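Local coordinates for protein vacuolar aminopeptidase 1 (Saccharomyces cerevisiae S288c, PDB 4R8F) that removes N-terminal amino acids from peptides and proteins in the yeast vacuole as a zinc-dependent, dodecameric aminopeptidase and is the major cargo of the cytoplasm-to-vacuole targeting pathway, at residues Ile61-Asn66 with Leu300-Ala305; Gly86-Ala91 with Ser339-His344. All coordinates share one frame; numbering follows the deposited sequence.

Interaction 1: residues Ile61-Asn66 with Leu300-Ala305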
loop_
_atom_site.group_PDB
_atom_site.type_symbol
_atom_site.label_atom_id
_atom_site.label_comp_id
_atom_site.label_asym_id
_atom_site.label_seq_id
_atom_site.Cartn_x
_atom_site.Cartn_y
_atom_site.Cartn_z
ATOM N N ILE A 61 -2.332 -36.826 -45.115
ATOM C CA ILE A 61 -1.592 -35.779 -44.419
ATOM C C ILE A 61 -2.088 -34.389 -44.811
ATOM O O ILE A 61 -2.278 -34.098 -45.987
ATOM C CB ILE A 61 -0.087 -35.853 -44.733
ATOM C CG1 ILE A 61 0.495 -37.201 -44.299
ATOM C CG2 ILE A 61 0.663 -34.726 -44.027
ATOM C CD1 ILE A 61 1.893 -37.453 -44.825
ATOM N N ARG A 62 -2.282 -33.529 -43.815
ATOM C CA ARG A 62 -2.600 -32.125 -44.055
ATOM C C ARG A 62 -1.457 -31.261 -43.524
ATOM O O ARG A 62 -1.073 -31.379 -42.358
ATOM C CB ARG A 62 -3.925 -31.754 -43.385
ATOM C CG ARG A 62 -4.391 -30.328 -43.645
ATOM C CD ARG A 62 -5.684 -30.041 -42.899
ATOM N NE ARG A 62 -6.814 -30.741 -43.498
ATOM C CZ ARG A 62 -8.041 -30.809 -42.985
ATOM N NH1 ARG A 62 -8.342 -30.234 -41.825
ATOM N NH2 ARG A 62 -8.981 -31.472 -43.644
ATOM N N ASN A 63 -0.891 -30.432 -44.400
ATOM C CA ASN A 63 0.110 -29.426 -44.026
ATOM C C ASN A 63 1.483 -29.977 -43.603
ATOM O O ASN A 63 2.365 -29.214 -43.217
ATOM C CB ASN A 63 -0.457 -28.552 -42.905
ATOM C CG ASN A 63 0.268 -27.231 -42.765
ATOM O OD1 ASN A 63 0.286 -26.422 -43.695
ATOM N ND2 ASN A 63 0.864 -26.998 -41.598
ATOM N N GLY A 64 1.667 -31.292 -43.677
ATOM C CA GLY A 64 2.880 -31.939 -43.174
ATOM C C GLY A 64 2.943 -32.041 -41.659
ATOM O O GLY A 64 3.957 -32.476 -41.113
ATOM N N THR A 65 1.871 -31.632 -40.980
ATOM C CA THR A 65 1.831 -31.606 -39.517
ATOM C C THR A 65 0.565 -32.245 -38.927
ATOM O O THR A 65 0.413 -32.314 -37.706
ATOM C CB THR A 65 1.934 -30.153 -39.000
ATOM O OG1 THR A 65 0.861 -29.365 -39.534
ATOM C CG2 THR A 65 3.263 -29.526 -39.405
ATOM N N ASN A 66 -0.331 -32.722 -39.788
ATOM C CA ASN A 66 -1.608 -33.271 -39.366
ATOM C C ASN A 66 -1.800 -34.557 -40.156
ATOM O O ASN A 66 -1.944 -34.518 -41.378
ATOM C CB ASN A 66 -2.719 -32.240 -39.637
ATOM C CG ASN A 66 -4.116 -32.690 -39.192
ATOM O OD1 ASN A 66 -5.116 -32.155 -39.680
ATOM N ND2 ASN A 66 -4.202 -33.645 -38.272
ATOM N N LEU A 300 -7.822 -24.242 -32.937
ATOM C CA LEU A 300 -8.671 -23.607 -33.951
ATOM C C LEU A 300 -7.850 -23.206 -35.179
ATOM O O LEU A 300 -7.712 -22.028 -35.504
ATOM C CB LEU A 300 -9.419 -22.400 -33.367
ATOM C CG LEU A 300 -10.588 -21.865 -34.209
ATOM C CD1 LEU A 300 -11.808 -22.776 -34.148
ATOM C CD2 LEU A 300 -10.964 -20.467 -33.755
ATOM N N THR A 301 -7.302 -24.213 -35.850
ATOM C CA THR A 301 -6.619 -24.045 -37.129
ATOM C C THR A 301 -7.089 -25.188 -38.019
ATOM O O THR A 301 -7.701 -26.137 -37.527
ATOM C CB THR A 301 -5.091 -24.114 -36.965
ATOM O OG1 THR A 301 -4.688 -25.469 -36.740
ATOM C CG2 THR A 301 -4.631 -23.262 -35.790
ATOM N N ARG A 302 -6.798 -25.120 -39.313
ATOM C CA ARG A 302 -7.204 -26.194 -40.226
ATOM C C ARG A 302 -6.406 -27.492 -40.003
ATOM O O ARG A 302 -6.851 -28.557 -40.408
ATOM C CB ARG A 302 -7.096 -25.748 -41.690
ATOM C CG ARG A 302 -5.715 -25.920 -42.282
ATOM C CD ARG A 302 -5.650 -25.479 -43.724
ATOM N NE ARG A 302 -4.365 -25.867 -44.302
ATOM C CZ ARG A 302 -4.177 -26.769 -45.267
ATOM N NH1 ARG A 302 -5.190 -27.403 -45.847
ATOM N NH2 ARG A 302 -2.938 -27.015 -45.671
ATOM N N GLN A 303 -5.234 -27.393 -39.372
ATOM C CA GLN A 303 -4.423 -28.569 -39.017
ATOM C C GLN A 303 -4.709 -29.053 -37.602
ATOM O O GLN A 303 -4.187 -30.086 -37.181
ATOM C CB GLN A 303 -2.925 -28.260 -39.100
ATOM C CG GLN A 303 -2.479 -27.530 -40.352
ATOM C CD GLN A 303 -2.462 -26.022 -40.189
ATOM O OE1 GLN A 303 -2.190 -25.501 -39.104
ATOM N NE2 GLN A 303 -2.743 -25.310 -41.274
ATOM N N GLY A 304 -5.497 -28.286 -36.857
ATOM C CA GLY A 304 -5.837 -28.629 -35.485
ATOM C C GLY A 304 -7.079 -29.483 -35.426
ATOM O O GLY A 304 -7.693 -29.765 -36.450
ATOM N N ALA A 305 -7.454 -29.875 -34.215
ATOM C CA ALA A 305 -8.626 -30.727 -33.978
ATOM C C ALA A 305 -9.918 -30.146 -34.553
ATOM O O ALA A 305 -10.792 -30.890 -34.997
ATOM C CB ALA A 305 -8.788 -30.992 -32.488
#

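Interaction 2: residues Gly86-Ala91 with Ser339-His344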
loop_
_atom_site.group_PDB
_atom_site.type_symbol
_atom_site.label_atom_id
_atom_site.label_comp_id
_atom_site.label_asym_id
_atom_site.label_seq_id
_atom_site.Cartn_x
_atom_site.Cartn_y
_atom_site.Cartn_z
ATOM N N GLY A 86 -7.321 -39.938 -30.842
ATOM C CA GLY A 86 -6.930 -38.598 -31.265
ATOM C C GLY A 86 -5.862 -38.063 -30.330
ATOM O O GLY A 86 -5.976 -38.187 -29.111
ATOM N N SER A 87 -4.824 -37.466 -30.901
ATOM C CA SER A 87 -3.704 -36.956 -30.123
ATOM C C SER A 87 -3.067 -35.789 -30.863
ATOM O O SER A 87 -3.451 -35.486 -31.992
ATOM C CB SER A 87 -2.677 -38.065 -29.909
ATOM O OG SER A 87 -1.727 -37.690 -28.929
ATOM N N HIS A 88 -2.105 -35.122 -30.230
ATOM C CA HIS A 88 -1.420 -34.015 -30.892
ATOM C C HIS A 88 0.086 -34.238 -30.968
ATOM O O HIS A 88 0.674 -34.905 -30.116
ATOM C CB HIS A 88 -1.792 -32.654 -30.278
ATOM C CG HIS A 88 -1.351 -32.461 -28.858
ATOM N ND1 HIS A 88 -0.181 -31.808 -28.527
ATOM C CD2 HIS A 88 -1.944 -32.785 -27.684
ATOM C CE1 HIS A 88 -0.062 -31.758 -27.213
ATOM N NE2 HIS A 88 -1.118 -32.343 -26.678
ATOM N N VAL A 89 0.684 -33.705 -32.032
ATOM C CA VAL A 89 2.113 -33.871 -32.295
ATOM C C VAL A 89 2.918 -32.570 -32.210
ATOM O O VAL A 89 4.150 -32.615 -32.237
ATOM C CB VAL A 89 2.379 -34.551 -33.664
ATOM C CG1 VAL A 89 2.061 -36.038 -33.582
ATOM C CG2 VAL A 89 1.609 -33.873 -34.795
ATOM N N ASP A 90 2.245 -31.421 -32.113
ATOM C CA ASP A 90 2.956 -30.166 -31.855
ATOM C C ASP A 90 3.432 -30.151 -30.411
ATOM O O ASP A 90 2.815 -30.751 -29.529
ATOM C CB ASP A 90 2.094 -28.929 -32.155
ATOM C CG ASP A 90 0.926 -28.769 -31.198
ATOM O OD1 ASP A 90 0.265 -29.787 -30.886
ATOM O OD2 ASP A 90 0.658 -27.619 -30.774
ATOM N N ALA A 91 4.551 -29.478 -30.191
ATOM C CA ALA A 91 5.146 -29.356 -28.870
ATOM C C ALA A 91 5.574 -27.920 -28.668
ATOM O O ALA A 91 5.695 -27.163 -29.630
ATOM C CB ALA A 91 6.342 -30.288 -28.747
ATOM N N SER A 339 -9.519 -39.374 -26.695
ATOM C CA SER A 339 -8.802 -38.127 -26.860
ATOM C C SER A 339 -7.566 -38.213 -25.987
ATOM O O SER A 339 -7.619 -37.958 -24.787
ATOM C CB SER A 339 -9.678 -36.955 -26.441
ATOM O OG SER A 339 -8.911 -35.783 -26.324
ATOM N N ALA A 340 -6.452 -38.599 -26.593
ATOM C CA ALA A 340 -5.262 -38.940 -25.836
ATOM C C ALA A 340 -4.380 -37.724 -25.616
ATOM O O ALA A 340 -3.716 -37.264 -26.544
ATOM C CB ALA A 340 -4.485 -40.039 -26.546
ATOM N N ASP A 341 -4.392 -37.198 -24.393
ATOM C CA ASP A 341 -3.452 -36.152 -23.998
ATOM C C ASP A 341 -2.984 -36.331 -22.553
ATOM O O ASP A 341 -3.724 -36.825 -21.697
ATOM C CB ASP A 341 -4.054 -34.760 -24.206
ATOM C CG ASP A 341 -2.990 -33.671 -24.311
ATOM O OD1 ASP A 341 -1.780 -34.000 -24.361
ATOM O OD2 ASP A 341 -3.363 -32.479 -24.353
ATOM N N VAL A 342 -1.752 -35.897 -22.295
ATOM C CA VAL A 342 -1.050 -36.229 -21.059
ATOM C C VAL A 342 -1.683 -35.598 -19.822
ATOM O O VAL A 342 -2.230 -34.496 -19.876
ATOM C CB VAL A 342 0.448 -35.838 -21.117
ATOM C CG1 VAL A 342 1.112 -36.416 -22.361
ATOM C CG2 VAL A 342 0.628 -34.328 -21.066
ATOM N N ASN A 343 -1.600 -36.333 -18.717
ATOM C CA ASN A 343 -2.027 -35.873 -17.401
ATOM C C ASN A 343 -0.789 -35.619 -16.541
ATOM O O ASN A 343 0.340 -35.771 -17.010
ATOM C CB ASN A 343 -2.928 -36.927 -16.747
ATOM C CG ASN A 343 -4.367 -36.844 -17.225
ATOM O OD1 ASN A 343 -5.041 -35.826 -17.036
ATOM N ND2 ASN A 343 -4.856 -37.926 -17.829
ATOM N N HIS A 344 -1.002 -35.237 -15.286
ATOM C CA HIS A 344 0.096 -34.899 -14.396
ATOM C C HIS A 344 0.388 -36.015 -13.424
ATOM O O HIS A 344 -0.489 -36.448 -12.681
ATOM C CB HIS A 344 -0.224 -33.626 -13.630
ATOM C CG HIS A 344 -0.494 -32.460 -14.522
ATOM N ND1 HIS A 344 -1.663 -32.332 -15.238
ATOM C CD2 HIS A 344 0.265 -31.388 -14.842
ATOM C CE1 HIS A 344 -1.620 -31.222 -15.950
ATOM N NE2 HIS A 344 -0.462 -30.629 -15.726
#

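Interaction 1: residues Ile61-Asn66 with Leu300-Ala305
The guanidinium groups of R62 and R302 lie nearly parallel, their planes 17° apart, yet they do not stack face on face. Instead CG of R62 lies over one face of the R302 guanidinium, toward its rim, 3.7 Å from R302 NH1. A bend at chi3 (-72°) turns the head of R62 back toward the backbone of R302, where R62 NH1 donates a nearly straight bond of 2.7 Å to R302 O, lying in both the guanidinium and the carbonyl plane. R62 NE forms a salt bridge with E43, which probably eases the closeness of the two arginines, while R302 NH1 hydrogen-bonds to the carbonyl of G421 of the second subunit. Replacing R62 by alanine, which lacks the methylene over the R302 guanidinium, would probably leave R302 O and E43 without these partners.

Beyond this pair, the amides of N63 and Q303 stack at 27°, with N63 CB 3.4 Å from Q303 CG. N63 ND2 bonds in its amide plane to T65 OG1 (3.1 Å), which is also hydrogen-bonded to D293, and to the carbonyl of T378 of the second subunit. N66 packs its CB 4.0 Å from Q303 CB, while its ND2 holds the carbonyl of L291. T65 and N66 both face R62, a classic beta bulge in the hairpin of strands 56-62 and 66-72, whose turn joins the interface with the second subunit.

Interaction 2: residues Gly86-Ala91 with Ser339-His344
H88 and D341, both ligands of the first zinc ion, touch each other directly: H88 NE2 donates to D341 OD1 at 2.9 Å, with the imidazole and carboxylate planes almost perpendicular (89°). The bond is bent, 137° at the hydrogen, and NE2 meets OD1 from above the carboxylate plane. From the opposite face of that plane V342 N donates to the same oxygen at 2.8 Å, so OD1 is gripped from two sides and the rotation of the carboxylate is restrained. The H88 ring is steadied at its far end by weak bonds from ND1 to D90 OD1 and to D90 O. Its chi1 of 65°, which sets CG between the backbone N and the carbonyl carbon, swings the ring over so that NE2 meets D341.

Before the site, strands 83-88 and 336-340 run parallel, G86 pairing with S339, and A340 N donates to G86 O at 2.6 Å. S87 OG comes within 3.1 Å of A340 O but is bonded to D260 and S264. D259, D260 and E295 crowd round the pair. Since NE2 here donates to a fellow zinc ligand, binding the metal through that nitrogen would probably require this bond to give way.

In the fold
The segments alternate along the chain, in the order 61-66, 86-91, 300-305, 339-344, so the two contacts cross along the chain. Their centres are 15 Å apart, and they meet where T65 O packs 3.5 Å from V89 CG2. Both reach the same mixed sheet: interaction 1 lies at the turn between strands 56-62 and 66-72 and in the loop after strand 286-292, whereas interaction 2 joins the ends of the adjacent parallel strands 83-88 and 336-340. Strand 286-292 separates 66-72 from 83-88 in that sheet. One sheet of the M18 peptidase thus has, at the ends of its strands, a contact that adjoins a neighbouring subunit and a pair of zinc ligands.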